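Local coordinates for archease, possible chaperone (PDB 1J5U), which probably activates the tRNA-splicing ligase complex by promoting guanylylation of its catalytic subunit RtcB, and binds calcium, at residues Y32-L43 with A68-I77; T109-L119 with L128-T136. One frame throughout, in Å; residues are numbered along the deposited sequence.

Contact 1 of 2, residues Y32-L43 with A68-I77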
loop_
_atom_site.group_PDB
_atom_site.type_symbol
_atom_site.label_atom_id
_atom_site.label_comp_id
_atom_site.label_asym_id
_atom_site.label_seq_id
_atom_site.Cartn_x
_atom_site.Cartn_y
_atom_site.Cartn_z
ATOM N N TYR A 32 4.540 11.779 -5.996
ATOM C CA TYR A 32 3.537 10.725 -5.996
ATOM C C TYR A 32 4.211 9.360 -5.973
ATOM O O TYR A 32 3.765 8.452 -5.288
ATOM C CB TYR A 32 2.660 10.854 -7.244
ATOM C CG TYR A 32 1.686 9.718 -7.434
ATOM C CD1 TYR A 32 0.504 9.643 -6.688
ATOM C CD2 TYR A 32 1.942 8.723 -8.361
ATOM C CE1 TYR A 32 -0.397 8.596 -6.872
ATOM C CE2 TYR A 32 1.047 7.676 -8.556
ATOM C CZ TYR A 32 -0.118 7.615 -7.805
ATOM O OH TYR A 32 -0.985 6.568 -8.003
ATOM N N GLU A 33 5.288 9.228 -6.736
ATOM C CA GLU A 33 6.023 7.976 -6.790
ATOM C C GLU A 33 6.594 7.615 -5.414
ATOM O O GLU A 33 6.567 6.447 -5.016
ATOM C CB GLU A 33 7.162 8.077 -7.802
ATOM C CG GLU A 33 7.946 6.798 -7.940
ATOM C CD GLU A 33 9.019 6.876 -9.024
ATOM O OE1 GLU A 33 9.032 7.864 -9.780
ATOM O OE2 GLU A 33 9.838 5.941 -9.116
ATOM N N GLU A 34 7.103 8.607 -4.684
ATOM C CA GLU A 34 7.672 8.332 -3.365
ATOM C C GLU A 34 6.578 7.951 -2.355
ATOM O O GLU A 34 6.842 7.213 -1.419
ATOM C CB GLU A 34 8.493 9.522 -2.850
ATOM C CG GLU A 34 9.776 9.740 -3.639
ATOM C CD GLU A 34 10.724 10.725 -2.960
ATOM O OE1 GLU A 34 10.326 11.417 -1.994
ATOM O OE2 GLU A 34 11.872 10.813 -3.409
ATOM N N LEU A 35 5.366 8.461 -2.540
ATOM C CA LEU A 35 4.286 8.060 -1.650
ATOM C C LEU A 35 3.982 6.591 -1.913
ATOM O O LEU A 35 3.687 5.845 -0.985
ATOM C CB LEU A 35 3.033 8.902 -1.871
ATOM C CG LEU A 35 3.242 10.388 -1.539
ATOM C CD1 LEU A 35 1.917 11.085 -1.617
ATOM C CD2 LEU A 35 3.832 10.543 -0.117
ATOM N N LEU A 36 4.043 6.172 -3.181
ATOM C CA LEU A 36 3.796 4.757 -3.493
ATOM C C LEU A 36 4.933 3.898 -2.931
ATOM O O LEU A 36 4.700 2.768 -2.516
ATOM C CB LEU A 36 3.671 4.520 -5.008
ATOM C CG LEU A 36 2.302 4.877 -5.624
ATOM C CD1 LEU A 36 2.394 4.808 -7.147
ATOM C CD2 LEU A 36 1.235 3.911 -5.112
ATOM N N GLU A 37 6.159 4.420 -2.932
ATOM C CA GLU A 37 7.293 3.674 -2.384
ATOM C C GLU A 37 7.013 3.482 -0.880
ATOM O O GLU A 37 7.285 2.424 -0.321
ATOM C CB GLU A 37 8.610 4.459 -2.559
ATOM C CG GLU A 37 9.180 4.469 -4.011
ATOM C CD GLU A 37 10.227 5.574 -4.241
ATOM O OE1 GLU A 37 11.034 5.824 -3.339
ATOM O OE2 GLU A 37 10.252 6.199 -5.322
ATOM N N GLU A 38 6.483 4.521 -0.229
ATOM C CA GLU A 38 6.166 4.411 1.195
ATOM C C GLU A 38 4.984 3.439 1.446
ATOM O O GLU A 38 4.957 2.724 2.448
ATOM C CB GLU A 38 5.888 5.799 1.773
ATOM C CG GLU A 38 7.188 6.606 2.025
ATOM C CD GLU A 38 8.178 5.841 2.893
ATOM O OE1 GLU A 38 7.720 5.049 3.740
ATOM O OE2 GLU A 38 9.413 6.023 2.740
ATOM N N ALA A 39 4.010 3.403 0.539
ATOM C CA ALA A 39 2.885 2.452 0.690
ATOM C C ALA A 39 3.490 1.052 0.596
ATOM O O ALA A 39 3.131 0.140 1.351
ATOM C CB ALA A 39 1.834 2.655 -0.426
ATOM N N ARG A 40 4.411 0.880 -0.343
ATOM C CA ARG A 40 5.096 -0.395 -0.500
ATOM C C ARG A 40 5.829 -0.758 0.811
ATOM O O ARG A 40 5.707 -1.873 1.313
ATOM C CB ARG A 40 6.135 -0.320 -1.632
ATOM C CG ARG A 40 7.075 -1.548 -1.670
ATOM C CD ARG A 40 8.388 -1.221 -2.424
ATOM N NE ARG A 40 9.129 -0.202 -1.688
ATOM C CZ ARG A 40 10.061 0.590 -2.212
ATOM N NH1 ARG A 40 10.389 0.472 -3.497
ATOM N NH2 ARG A 40 10.622 1.541 -1.467
ATOM N N ASN A 41 6.624 0.176 1.331
ATOM C CA ASN A 41 7.356 -0.071 2.572
ATOM C C ASN A 41 6.425 -0.535 3.699
ATOM O O ASN A 41 6.754 -1.462 4.429
ATOM C CB ASN A 41 8.120 1.197 3.011
ATOM C CG ASN A 41 9.261 1.536 2.077
ATOM O OD1 ASN A 41 9.686 0.697 1.282
ATOM N ND2 ASN A 41 9.774 2.767 2.172
ATOM N N ILE A 42 5.269 0.104 3.828
ATOM C CA ILE A 42 4.297 -0.247 4.858
ATOM C C ILE A 42 3.810 -1.692 4.705
ATOM O O ILE A 42 3.794 -2.455 5.683
ATOM C CB ILE A 42 3.065 0.717 4.824
ATOM C CG1 ILE A 42 3.482 2.128 5.292
ATOM C CG2 ILE A 42 1.930 0.161 5.715
ATOM C CD1 ILE A 42 2.368 3.171 5.197
ATOM N N LEU A 43 3.424 -2.066 3.478
ATOM C CA LEU A 43 2.941 -3.415 3.193
ATOM C C LEU A 43 3.959 -4.506 3.567
ATOM O O LEU A 43 3.611 -5.501 4.223
ATOM C CB LEU A 43 2.547 -3.541 1.691
ATOM C CG LEU A 43 1.339 -2.710 1.213
ATOM C CD1 LEU A 43 1.115 -2.943 -0.292
ATOM C CD2 LEU A 43 0.069 -3.112 2.001
ATOM N N ALA A 68 -6.018 6.901 -8.235
ATOM C CA ALA A 68 -4.992 6.057 -8.849
ATOM C C ALA A 68 -4.174 5.401 -7.744
ATOM O O ALA A 68 -3.788 4.242 -7.866
ATOM C CB ALA A 68 -4.069 6.882 -9.766
ATOM N N PHE A 69 -3.907 6.157 -6.674
ATOM C CA PHE A 69 -3.139 5.636 -5.545
ATOM C C PHE A 69 -3.869 4.440 -4.940
ATOM O O PHE A 69 -3.281 3.381 -4.707
ATOM C CB PHE A 69 -2.938 6.725 -4.492
ATOM C CG PHE A 69 -1.995 6.319 -3.371
ATOM C CD1 PHE A 69 -2.487 5.846 -2.166
ATOM C CD2 PHE A 69 -0.613 6.475 -3.517
ATOM C CE1 PHE A 69 -1.615 5.547 -1.092
ATOM C CE2 PHE A 69 0.255 6.183 -2.472
ATOM C CZ PHE A 69 -0.252 5.718 -1.241
ATOM N N PHE A 70 -5.158 4.631 -4.692
ATOM C CA PHE A 70 -6.038 3.603 -4.145
ATOM C C PHE A 70 -6.038 2.354 -5.030
ATOM O O PHE A 70 -5.835 1.241 -4.539
ATOM C CB PHE A 70 -7.464 4.190 -4.008
ATOM C CG PHE A 70 -8.500 3.213 -3.520
ATOM C CD1 PHE A 70 -9.143 2.339 -4.415
ATOM C CD2 PHE A 70 -8.840 3.165 -2.169
ATOM C CE1 PHE A 70 -10.116 1.427 -3.966
ATOM C CE2 PHE A 70 -9.806 2.261 -1.695
ATOM C CZ PHE A 70 -10.452 1.384 -2.591
ATOM N N ASP A 71 -6.273 2.528 -6.336
ATOM C CA ASP A 71 -6.265 1.395 -7.253
ATOM C C ASP A 71 -4.929 0.670 -7.285
ATOM O O ASP A 71 -4.871 -0.546 -7.367
ATOM C CB ASP A 71 -6.564 1.843 -8.692
ATOM C CG ASP A 71 -7.985 2.316 -8.860
ATOM O OD1 ASP A 71 -8.793 2.032 -7.964
ATOM O OD2 ASP A 71 -8.285 2.956 -9.885
ATOM N N THR A 72 -3.847 1.429 -7.271
ATOM C CA THR A 72 -2.516 0.828 -7.334
ATOM C C THR A 72 -2.154 0.020 -6.091
ATOM O O THR A 72 -1.717 -1.123 -6.175
ATOM C CB THR A 72 -1.447 1.920 -7.547
ATOM O OG1 THR A 72 -1.706 2.598 -8.781
ATOM C CG2 THR A 72 -0.040 1.319 -7.595
ATOM N N VAL A 73 -2.316 0.627 -4.924
ATOM C CA VAL A 73 -1.949 -0.075 -3.708
ATOM C C VAL A 73 -2.872 -1.295 -3.509
ATOM O O VAL A 73 -2.426 -2.346 -3.076
ATOM C CB VAL A 73 -2.013 0.904 -2.487
ATOM C CG1 VAL A 73 -1.796 0.156 -1.190
ATOM C CG2 VAL A 73 -0.957 2.034 -2.656
ATOM N N ASN A 74 -4.155 -1.170 -3.829
ATOM C CA ASN A 74 -5.017 -2.328 -3.640
ATOM C C ASN A 74 -4.698 -3.424 -4.624
ATOM O O ASN A 74 -4.915 -4.592 -4.333
ATOM C CB ASN A 74 -6.493 -1.940 -3.680
ATOM C CG ASN A 74 -6.962 -1.394 -2.333
ATOM O OD1 ASN A 74 -6.698 -2.005 -1.300
ATOM N ND2 ASN A 74 -7.632 -0.256 -2.338
ATOM N N ASP A 75 -4.164 -3.060 -5.781
ATOM C CA ASP A 75 -3.800 -4.101 -6.720
ATOM C C ASP A 75 -2.575 -4.823 -6.161
ATOM O O ASP A 75 -2.456 -6.026 -6.304
ATOM C CB ASP A 75 -3.487 -3.548 -8.110
ATOM C CG ASP A 75 -3.280 -4.671 -9.107
ATOM O OD1 ASP A 75 -2.145 -4.905 -9.552
ATOM O OD2 ASP A 75 -4.268 -5.357 -9.386
ATOM N N TRP A 76 -1.685 -4.091 -5.487
ATOM C CA TRP A 76 -0.512 -4.703 -4.873
ATOM C C TRP A 76 -0.934 -5.706 -3.791
ATOM O O TRP A 76 -0.293 -6.731 -3.605
ATOM C CB TRP A 76 0.393 -3.665 -4.204
ATOM C CG TRP A 76 1.095 -2.727 -5.138
ATOM C CD1 TRP A 76 1.132 -2.790 -6.512
ATOM C CD2 TRP A 76 1.841 -1.565 -4.767
ATOM N NE1 TRP A 76 1.852 -1.736 -7.012
ATOM C CE2 TRP A 76 2.303 -0.968 -5.963
ATOM C CE3 TRP A 76 2.173 -0.969 -3.530
ATOM C CZ2 TRP A 76 3.082 0.204 -5.967
ATOM C CZ3 TRP A 76 2.958 0.200 -3.537
ATOM C CH2 TRP A 76 3.398 0.769 -4.749
ATOM N N ILE A 77 -1.982 -5.370 -3.050
ATOM C CA ILE A 77 -2.505 -6.255 -2.008
ATOM C C ILE A 77 -3.065 -7.536 -2.672
ATOM O O ILE A 77 -2.928 -8.627 -2.137
ATOM C CB ILE A 77 -3.597 -5.530 -1.187
ATOM C CG1 ILE A 77 -2.912 -4.494 -0.266
ATOM C CG2 ILE A 77 -4.430 -6.549 -0.376
ATOM C CD1 ILE A 77 -3.819 -3.353 0.235
HETATM O O HOH W 1 -0.260 4.667 -9.816
#
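With chi1 near -172°, Phe69 holds its CG opposite its backbone N and reaches across to Leu36, whose own CG stands opposite its carbonyl carbon (chi1 -80°). The two side chains run alongside each other, pointing opposite ways, Leu36 CD2 lying 3.5 Å from Phe69 CD2. Each is a knob in a hole of the other helix: Leu36 sits among Phe69, Thr72, Val73 and Trp76, while Phe69 drops among Tyr32, Leu35, Leu36 and Ala39. Ala39 meets the second helix with its CB, 3.6 Å from Val73 CG2 and also touching Phe69 CZ.

Trp76 meets helix 32-43 with the edge of its six-membered ring. Its CZ3 comes to 3.3 Å from Leu36 O and also approaches the backbone N of Arg40, while Leu43 CD1 lies at the same rim near the ring plane. Arg40 adds its CB, 3.7 Å from Trp76 CZ3, before its chain bends away at chi3 and NE and NH2 grip Asn41 OD1 side-on from one face of the amide. Cut back to an alanine, Arg40 would keep the CB contact, but Asn41 OD1 would lose both these donors, probably leaving its amide freer to turn on the weak bond from ND2 to Glu38 OE1.

At the other end a water bridges two hydroxyls, 2.7 Å from Tyr32 OH and donating to Thr72 OG1, which in turn donates to Ala68 O. Tyr60 and Phe100 also meet the Trp76 ring, and Leu96 of strand 95-105 touches Tyr32 and Leu36, so the buried layer continues into a sheet. The helix axes approach to 10.7 Å and cross at -31°, running broadly the same way: a knobs-into-holes helix pair at the core of the archease alpha+beta fold.

Contact 2 of 2, residues T109-L119 with L128-T136. With CA (calcium ion), chain B.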
loop_
_atom_site.group_PDB
_atom_site.type_symbol
_atom_site.label_atom_id
_atom_site.label_comp_id
_atom_site.label_asym_id
_atom_site.label_seq_id
_atom_site.Cartn_x
_atom_site.Cartn_y
_atom_site.Cartn_z
ATOM N N THR A 109 0.807 -8.895 10.377
ATOM C CA THR A 109 -0.604 -8.594 10.245
ATOM C C THR A 109 -0.998 -8.517 8.784
ATOM O O THR A 109 -0.469 -7.689 8.043
ATOM C CB THR A 109 -0.929 -7.238 10.899
ATOM O OG1 THR A 109 -0.167 -7.092 12.105
ATOM C CG2 THR A 109 -2.403 -7.153 11.224
ATOM N N GLU A 110 -1.934 -9.363 8.377
ATOM C CA GLU A 110 -2.412 -9.376 6.997
ATOM C C GLU A 110 -3.228 -8.120 6.696
ATOM O O GLU A 110 -4.198 -7.833 7.389
ATOM C CB GLU A 110 -3.294 -10.597 6.758
ATOM C CG GLU A 110 -2.682 -11.918 7.226
ATOM C CD GLU A 110 -3.165 -12.331 8.615
ATOM O OE1 GLU A 110 -2.876 -11.607 9.602
ATOM O OE2 GLU A 110 -3.851 -13.381 8.710
ATOM N N ILE A 111 -2.841 -7.367 5.670
ATOM C CA ILE A 111 -3.588 -6.176 5.313
ATOM C C ILE A 111 -4.593 -6.554 4.235
ATOM O O ILE A 111 -4.222 -7.108 3.192
ATOM C CB ILE A 111 -2.650 -5.047 4.806
ATOM C CG1 ILE A 111 -1.833 -4.495 5.978
ATOM C CG2 ILE A 111 -3.461 -3.940 4.152
ATOM C CD1 ILE A 111 -0.793 -3.432 5.590
ATOM N N LYS A 112 -5.865 -6.257 4.497
ATOM C CA LYS A 112 -6.951 -6.569 3.579
ATOM C C LYS A 112 -7.146 -5.547 2.469
ATOM O O LYS A 112 -7.544 -5.889 1.347
ATOM C CB LYS A 112 -8.273 -6.680 4.344
ATOM C CG LYS A 112 -8.341 -7.819 5.349
ATOM C CD LYS A 112 -9.693 -7.818 6.045
ATOM C CE LYS A 112 -9.755 -8.850 7.158
ATOM N NZ LYS A 112 -10.977 -8.634 7.997
ATOM N N ALA A 113 -6.905 -4.283 2.784
ATOM C CA ALA A 113 -7.096 -3.248 1.793
ATOM C C ALA A 113 -6.671 -1.875 2.276
ATOM O O ALA A 113 -6.570 -1.626 3.488
ATOM C CB ALA A 113 -8.587 -3.171 1.412
ATOM N N LEU A 114 -6.426 -0.999 1.307
ATOM C CA LEU A 114 -6.170 0.393 1.607
ATOM C C LEU A 114 -7.584 0.956 1.451
ATOM O O LEU A 114 -8.263 0.651 0.464
ATOM C CB LEU A 114 -5.256 1.047 0.565
ATOM C CG LEU A 114 -5.193 2.573 0.687
ATOM C CD1 LEU A 114 -4.562 2.989 2.037
ATOM C CD2 LEU A 114 -4.354 3.115 -0.472
ATOM N N THR A 115 -8.035 1.750 2.421
ATOM C CA THR A 115 -9.360 2.359 2.356
ATOM C C THR A 115 -9.243 3.787 1.852
ATOM O O THR A 115 -8.137 4.306 1.634
ATOM C CB THR A 115 -10.023 2.427 3.757
ATOM O OG1 THR A 115 -9.319 3.384 4.563
ATOM C CG2 THR A 115 -9.979 1.068 4.441
ATOM N N TYR A 116 -10.386 4.442 1.685
ATOM C CA TYR A 116 -10.376 5.835 1.279
ATOM C C TYR A 116 -10.367 6.743 2.509
ATOM O O TYR A 116 -10.313 7.960 2.382
ATOM C CB TYR A 116 -11.603 6.173 0.427
ATOM C CG TYR A 116 -11.381 6.011 -1.057
ATOM C CD1 TYR A 116 -11.959 4.955 -1.760
ATOM C CD2 TYR A 116 -10.585 6.918 -1.757
ATOM C CE1 TYR A 116 -11.748 4.805 -3.130
ATOM C CE2 TYR A 116 -10.363 6.775 -3.122
ATOM C CZ TYR A 116 -10.947 5.717 -3.802
ATOM O OH TYR A 116 -10.714 5.570 -5.155
ATOM N N HIS A 117 -10.396 6.148 3.698
ATOM C CA HIS A 117 -10.418 6.933 4.945
ATOM C C HIS A 117 -9.228 7.866 5.064
ATOM O O HIS A 117 -8.089 7.410 5.054
ATOM C CB HIS A 117 -10.404 6.022 6.178
ATOM C CG HIS A 117 -11.607 5.143 6.312
ATOM N ND1 HIS A 117 -12.891 5.643 6.404
ATOM C CD2 HIS A 117 -11.720 3.796 6.391
ATOM C CE1 HIS A 117 -13.741 4.641 6.534
ATOM N NE2 HIS A 117 -13.056 3.510 6.528
ATOM N N LEU A 118 -9.503 9.160 5.189
ATOM C CA LEU A 118 -8.466 10.172 5.343
ATOM C C LEU A 118 -7.443 10.238 4.198
ATOM O O LEU A 118 -6.399 10.870 4.344
ATOM C CB LEU A 118 -7.727 9.947 6.679
ATOM C CG LEU A 118 -8.659 9.896 7.912
ATOM C CD1 LEU A 118 -7.862 9.574 9.194
ATOM C CD2 LEU A 118 -9.401 11.232 8.038
ATOM N N LEU A 119 -7.725 9.581 3.080
ATOM C CA LEU A 119 -6.805 9.606 1.935
ATOM C C LEU A 119 -6.983 10.948 1.231
ATOM O O LEU A 119 -8.021 11.187 0.617
ATOM C CB LEU A 119 -7.140 8.464 0.966
ATOM C CG LEU A 119 -6.144 8.222 -0.176
ATOM C CD1 LEU A 119 -4.707 8.115 0.403
ATOM C CD2 LEU A 119 -6.529 6.940 -0.925
ATOM N N LEU A 128 4.897 16.287 -0.199
ATOM C CA LEU A 128 3.581 15.800 -0.552
ATOM C C LEU A 128 3.297 14.769 0.539
ATOM O O LEU A 128 4.125 13.898 0.792
ATOM C CB LEU A 128 3.615 15.126 -1.926
ATOM C CG LEU A 128 2.236 14.784 -2.486
ATOM C CD1 LEU A 128 1.430 16.084 -2.671
ATOM C CD2 LEU A 128 2.390 14.047 -3.833
ATOM N N LYS A 129 2.149 14.858 1.193
ATOM C CA LYS A 129 1.840 13.915 2.254
ATOM C C LYS A 129 0.362 13.568 2.370
ATOM O O LYS A 129 -0.497 14.247 1.810
ATOM C CB LYS A 129 2.323 14.457 3.603
ATOM C CG LYS A 129 1.620 15.732 4.049
ATOM C CD LYS A 129 2.196 16.275 5.367
ATOM C CE LYS A 129 1.516 17.595 5.751
ATOM N NZ LYS A 129 2.287 18.376 6.770
ATOM N N THR A 130 0.088 12.483 3.084
ATOM C CA THR A 130 -1.281 12.047 3.343
ATOM C C THR A 130 -1.295 10.950 4.374
ATOM O O THR A 130 -0.278 10.296 4.622
ATOM C CB THR A 130 -1.988 11.485 2.085
ATOM O OG1 THR A 130 -3.347 11.173 2.410
ATOM C CG2 THR A 130 -1.311 10.197 1.593
ATOM N N LYS A 131 -2.448 10.775 5.006
ATOM C CA LYS A 131 -2.607 9.670 5.918
ATOM C C LYS A 131 -3.045 8.526 4.991
ATOM O O LYS A 131 -3.573 8.771 3.907
ATOM C CB LYS A 131 -3.715 9.960 6.945
ATOM C CG LYS A 131 -3.202 10.213 8.376
ATOM C CD LYS A 131 -4.338 10.586 9.317
ATOM C CE LYS A 131 -3.870 10.663 10.758
ATOM N NZ LYS A 131 -2.626 11.472 10.868
ATOM N N VAL A 132 -2.782 7.290 5.397
ATOM C CA VAL A 132 -3.234 6.122 4.662
ATOM C C VAL A 132 -3.783 5.217 5.747
ATOM O O VAL A 132 -3.105 4.937 6.762
ATOM C CB VAL A 132 -2.109 5.382 3.875
ATOM C CG1 VAL A 132 -1.787 6.166 2.590
ATOM C CG2 VAL A 132 -0.857 5.212 4.740
ATOM N N VAL A 133 -5.015 4.778 5.540
ATOM C CA VAL A 133 -5.687 3.926 6.516
ATOM C C VAL A 133 -6.023 2.589 5.891
ATOM O O VAL A 133 -6.674 2.521 4.827
ATOM C CB VAL A 133 -6.972 4.617 7.026
ATOM C CG1 VAL A 133 -7.787 3.655 7.924
ATOM C CG2 VAL A 133 -6.594 5.881 7.789
ATOM N N PHE A 134 -5.559 1.531 6.544
ATOM C CA PHE A 134 -5.774 0.184 6.065
ATOM C C PHE A 134 -6.740 -0.610 6.927
ATOM O O PHE A 134 -6.897 -0.372 8.134
ATOM C CB PHE A 134 -4.452 -0.588 6.001
ATOM C CG PHE A 134 -3.425 0.043 5.117
ATOM C CD1 PHE A 134 -2.617 1.075 5.600
ATOM C CD2 PHE A 134 -3.260 -0.397 3.806
ATOM C CE1 PHE A 134 -1.648 1.656 4.785
ATOM C CE2 PHE A 134 -2.291 0.172 2.975
ATOM C CZ PHE A 134 -1.484 1.198 3.467
ATOM N N ASP A 135 -7.362 -1.575 6.266
ATOM C CA ASP A 135 -8.318 -2.482 6.862
ATOM C C ASP A 135 -7.575 -3.807 7.105
ATOM O O ASP A 135 -6.855 -4.281 6.231
ATOM C CB ASP A 135 -9.493 -2.655 5.886
ATOM C CG ASP A 135 -10.543 -3.618 6.397
ATOM O OD1 ASP A 135 -10.687 -3.706 7.618
ATOM O OD2 ASP A 135 -11.224 -4.270 5.588
ATOM N N THR A 136 -7.705 -4.372 8.306
ATOM C CA THR A 136 -7.066 -5.650 8.614
ATOM C C THR A 136 -8.125 -6.638 9.108
ATOM O O THR A 136 -7.781 -7.803 9.374
ATOM C CB THR A 136 -5.961 -5.529 9.702
ATOM O OG1 THR A 136 -6.534 -5.046 10.921
ATOM C CG2 THR A 136 -4.860 -4.559 9.260
ATOM O OXT THR A 136 -9.291 -6.239 9.200
HETATM CA CA CA B . -11.229 -4.725 9.726
HETATM O O HOH W 2 -5.977 -9.335 8.660
HETATM O O HOH W 3 -11.421 -7.274 11.046
HETATM O O HOH W 4 -6.510 5.892 3.547
HETATM O O HOH W 5 -4.135 13.482 4.508
HETATM O O HOH W 6 -11.355 -4.425 12.456
HETATM O O HOH W 7 -13.966 -5.284 9.793
#
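A classic beta bulge sets Lys112 and Ala113 against the single Asp135 in an antiparallel hairpin that ends at a calcium site. Lys112 N donates to Asp135 O at 2.8 Å, the Ala113 N bond to the same oxygen is weak, and Asp135 N returns a nearly straight bond to Ala113 O (170°). One step on, Val133 O takes two bonds from Thr115, one from the backbone N and one from OG1, 2.8 Å away and above the carbonyl plane. This OG1 stands between its own N and carbonyl carbon (chi1 69°), where it also accepts from His117 N in an ST turn.

Leu114 CD1 lies over one face of the Phe134 ring, 3.9 Å from the centroid in a CH-pi contact; Ile111 brings CG2 to 3.6 Å from Phe134 CD2, with its CD1 farther off on the opposite side. Past Thr115 a water bridges Val133 N to Thr115 O and His117 O. At the C-terminus, the extended Lys112 chain lies along the Thr136 carboxylate in a salt bridge whose NZ to OXT hydrogen bond is weak. The backbone O of His19 and Asp22 OD2 join Asp135 OD1 (2.4 Å) and Thr136 OXT (2.5 Å) on the calcium ion.

Overall arrangement
The centres of the two contacts lie 10 Å apart, and helix 66-81 joins them directly. Asn74 OD1 probably accepts a hydrogen bond from Leu114 N at 2.8 Å, beside the bulge of contact 2, and the Phe70 ring stacks on Tyr116. Phe69 and Val73 serve both contacts, packing against helix 32-43 in contact 1 and against Leu114 of the hairpin. Leu43 touches Ile111, so the other helix reaches the hairpin as well. The calcium ion belongs to contact 2; contact 1 stays farther off, the nearest atoms of the Ile77 side chain being about 12 Å from the ion and about 8 Å from the Asp135 side chain.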